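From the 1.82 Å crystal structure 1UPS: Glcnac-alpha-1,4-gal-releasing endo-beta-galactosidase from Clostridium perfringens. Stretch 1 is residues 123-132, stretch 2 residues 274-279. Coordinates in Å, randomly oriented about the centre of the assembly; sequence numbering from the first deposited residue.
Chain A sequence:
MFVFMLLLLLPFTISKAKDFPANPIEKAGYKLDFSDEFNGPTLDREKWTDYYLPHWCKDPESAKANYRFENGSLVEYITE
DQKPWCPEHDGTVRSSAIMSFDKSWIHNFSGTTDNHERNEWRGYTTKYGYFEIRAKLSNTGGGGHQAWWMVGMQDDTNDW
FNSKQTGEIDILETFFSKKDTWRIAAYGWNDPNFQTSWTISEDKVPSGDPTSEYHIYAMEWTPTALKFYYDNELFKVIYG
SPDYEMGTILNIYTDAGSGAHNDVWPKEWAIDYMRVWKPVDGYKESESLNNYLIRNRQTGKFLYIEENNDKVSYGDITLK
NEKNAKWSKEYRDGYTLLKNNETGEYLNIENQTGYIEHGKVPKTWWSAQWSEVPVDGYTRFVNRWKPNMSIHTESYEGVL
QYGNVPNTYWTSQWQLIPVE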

# COMPACT_ATOMS: atom_id res chain seq x y z
N GLY A 123 -9.86 5.63 -19.75
CA GLY A 123 -10.57 6.64 -18.96
C GLY A 123 -9.60 7.43 -18.10
O GLY A 123 -9.59 8.68 -18.13
N TYR A 124 -8.79 6.71 -17.33
CA TYR A 124 -7.71 7.31 -16.56
C TYR A 124 -6.60 6.31 -16.31
O TYR A 124 -6.78 5.32 -15.59
CB TYR A 124 -8.21 7.87 -15.21
CG TYR A 124 -7.11 8.64 -14.48
CD1 TYR A 124 -6.61 9.84 -14.99
CD2 TYR A 124 -6.56 8.14 -13.28
CE1 TYR A 124 -5.60 10.54 -14.33
CE2 TYR A 124 -5.53 8.82 -12.62
CZ TYR A 124 -5.07 10.03 -13.16
OH TYR A 124 -4.08 10.73 -12.52
N THR A 125 -5.45 6.56 -16.92
CA THR A 125 -4.25 5.77 -16.65
C THR A 125 -3.13 6.76 -16.35
O THR A 125 -2.99 7.78 -17.05
CB THR A 125 -3.86 4.92 -17.88
OG1 THR A 125 -3.76 5.77 -19.03
CG2 THR A 125 -4.98 3.91 -18.26
N THR A 126 -2.30 6.45 -15.36
CA THR A 126 -1.23 7.37 -14.99
C THR A 126 -0.06 6.66 -14.29
O THR A 126 -0.22 5.52 -13.86
CB THR A 126 -1.82 8.53 -14.11
OG1 THR A 126 -0.97 9.70 -14.18
CG2 THR A 126 -1.80 8.17 -12.63
N LYS A 127 1.09 7.33 -14.21
CA LYS A 127 2.23 6.81 -13.45
C LYS A 127 2.57 7.83 -12.35
O LYS A 127 2.85 9.00 -12.65
CB LYS A 127 3.43 6.58 -14.38
CG LYS A 127 4.72 6.14 -13.68
CD LYS A 127 5.91 5.94 -14.66
CE LYS A 127 6.31 7.23 -15.36
NZ LYS A 127 7.27 6.97 -16.49
N TYR A 128 2.58 7.34 -11.10
CA TYR A 128 2.86 8.12 -9.87
C TYR A 128 1.74 9.06 -9.44
O TYR A 128 0.93 9.49 -10.26
CB TYR A 128 4.18 8.90 -9.96
CG TYR A 128 5.36 8.06 -10.41
CD1 TYR A 128 6.26 8.55 -11.36
CD2 TYR A 128 5.57 6.77 -9.90
CE1 TYR A 128 7.33 7.79 -11.79
CE2 TYR A 128 6.65 5.99 -10.33
CZ TYR A 128 7.52 6.51 -11.28
OH TYR A 128 8.60 5.75 -11.70
N GLY A 129 1.72 9.37 -8.15
CA GLY A 129 0.79 10.37 -7.64
C GLY A 129 0.25 10.02 -6.26
O GLY A 129 0.65 9.00 -5.67
N TYR A 130 -0.66 10.86 -5.77
CA TYR A 130 -1.34 10.64 -4.49
C TYR A 130 -2.79 10.26 -4.80
O TYR A 130 -3.55 11.06 -5.34
CB TYR A 130 -1.30 11.93 -3.63
CG TYR A 130 -1.69 11.66 -2.17
CD1 TYR A 130 -3.02 11.58 -1.78
CD2 TYR A 130 -0.71 11.43 -1.21
CE1 TYR A 130 -3.38 11.30 -0.44
CE2 TYR A 130 -1.06 11.15 0.11
CZ TYR A 130 -2.39 11.09 0.50
OH TYR A 130 -2.69 10.81 1.82
N PHE A 131 -3.15 9.01 -4.51
CA PHE A 131 -4.44 8.43 -4.90
C PHE A 131 -5.30 8.26 -3.66
O PHE A 131 -4.79 7.79 -2.65
CB PHE A 131 -4.19 7.04 -5.49
CG PHE A 131 -3.41 7.06 -6.77
CD1 PHE A 131 -2.03 7.32 -6.77
CD2 PHE A 131 -4.05 6.85 -7.99
CE1 PHE A 131 -1.31 7.36 -7.99
CE2 PHE A 131 -3.35 6.88 -9.20
CZ PHE A 131 -1.98 7.13 -9.21
N GLU A 132 -6.58 8.64 -3.71
CA GLU A 132 -7.38 8.61 -2.49
C GLU A 132 -8.82 8.25 -2.76
O GLU A 132 -9.40 8.72 -3.76
CB GLU A 132 -7.31 10.00 -1.81
CG GLU A 132 -8.10 10.15 -0.52
CD GLU A 132 -7.86 11.51 0.13
OE1 GLU A 132 -8.84 12.28 0.32
OE2 GLU A 132 -6.68 11.82 0.45
N MET A 274 -13.26 9.40 -5.57
CA MET A 274 -11.87 9.03 -5.88
C MET A 274 -11.18 10.27 -6.42
O MET A 274 -11.71 10.95 -7.30
CB MET A 274 -11.81 7.91 -6.92
CG MET A 274 -10.37 7.56 -7.35
SD MET A 274 -10.35 6.31 -8.66
CE MET A 274 -8.72 6.59 -9.37
N ARG A 275 -9.99 10.57 -5.90
CA ARG A 275 -9.22 11.73 -6.34
C ARG A 275 -7.77 11.32 -6.52
O ARG A 275 -7.25 10.49 -5.76
CB ARG A 275 -9.32 12.87 -5.31
CG ARG A 275 -10.75 13.43 -5.15
CD ARG A 275 -10.88 14.54 -4.11
NE ARG A 275 -12.28 14.80 -3.79
CZ ARG A 275 -12.70 15.29 -2.62
NH1 ARG A 275 -11.84 15.59 -1.65
NH2 ARG A 275 -14.01 15.49 -2.43
N VAL A 276 -7.13 11.89 -7.53
CA VAL A 276 -5.69 11.69 -7.71
C VAL A 276 -5.02 13.04 -7.91
O VAL A 276 -5.43 13.83 -8.77
CB VAL A 276 -5.38 10.81 -8.94
CG1 VAL A 276 -3.89 10.50 -9.00
CG2 VAL A 276 -6.21 9.49 -8.92
N TRP A 277 -3.98 13.30 -7.11
CA TRP A 277 -3.23 14.54 -7.21
C TRP A 277 -1.80 14.27 -7.66
O TRP A 277 -1.26 13.18 -7.45
CB TRP A 277 -3.18 15.24 -5.85
CG TRP A 277 -4.46 15.75 -5.27
CD1 TRP A 277 -4.98 17.02 -5.39
CD2 TRP A 277 -5.32 15.06 -4.35
NE1 TRP A 277 -6.12 17.14 -4.64
CE2 TRP A 277 -6.36 15.95 -4.00
CE3 TRP A 277 -5.33 13.76 -3.81
CZ2 TRP A 277 -7.41 15.59 -3.12
CZ3 TRP A 277 -6.37 13.40 -2.95
CH2 TRP A 277 -7.39 14.32 -2.60
N LYS A 278 -1.18 15.28 -8.28
CA LYS A 278 0.22 15.19 -8.70
C LYS A 278 0.98 16.30 -7.98
O LYS A 278 0.45 17.40 -7.84
CB LYS A 278 0.35 15.39 -10.21
CG LYS A 278 -0.36 14.31 -11.05
CD LYS A 278 0.53 13.09 -11.23
CE LYS A 278 -0.09 12.10 -12.24
NZ LYS A 278 0.93 11.08 -12.65
N PRO A 279 2.20 16.02 -7.52
CA PRO A 279 2.98 17.04 -6.80
C PRO A 279 3.34 18.19 -7.75
O PRO A 279 3.72 17.94 -8.91
CB PRO A 279 4.21 16.25 -6.34
CG PRO A 279 4.34 15.15 -7.31
CD PRO A 279 2.91 14.73 -7.60

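Stretch 1 enters as a loop and becomes a strand at Gly129; from there to Glu132 it runs antiparallel to strand 274-279, the N-to-C directions differing by 164° and the axes approaching to 4.7 Å.

Gly123 makes no contact. Tyr124 points toward stretch 2 and makes an apolar contact, CE2 of Tyr124 lying 3.8 Å from CG2 of Val276. Thr126 begins the polar part: NZ of Lys278 donates a hydrogen bond to its OG1 at 2.8 Å. The CA-to-CB bond of Lys278 points away, but its chain bends back (chi1 and chi2 both m), so that NZ of Lys278 also donates to O of Tyr128 at 2.9 Å and lies 2.8 Å from O of Lys127. A positive charge is thus set among oxygens of the loop just before the strand.

Gly129 has phi/psi of 143/-177, where a CB would jam against the preceding carbonyl; an ideal CB would also sit 3.0 Å from O of Trp277, so the site suits glycine on two counts.

Tyr130 forms a hydrogen-bonded pair with Trp277. Its N donates to O of Trp277 (2.9 Å, 175°), and N of Trp277 donates to O of Tyr130 (2.9 Å, 165°). Their side chains share a sheet face, with CD1 of Tyr130 3.8 Å from CE3 of Trp277.

Phe131 faces the other way, in a non-hydrogen-bonded pair with Val276 whose CA atoms are 4.5 Å apart. CG1 of Val276 lies 3.7 Å from the Phe131 ring centroid, 14° off the normal, a CH-pi contact over the face.

Glu132 restores the two-bond pattern with Arg275: N of Glu132 to O of Arg275 at 2.8 Å (143°, the more bent), and N of Arg275 to O of Glu132 at 2.9 Å (164°). Its CB meets the Trp277 ring edge, 3.7 Å from CZ3 of Trp277.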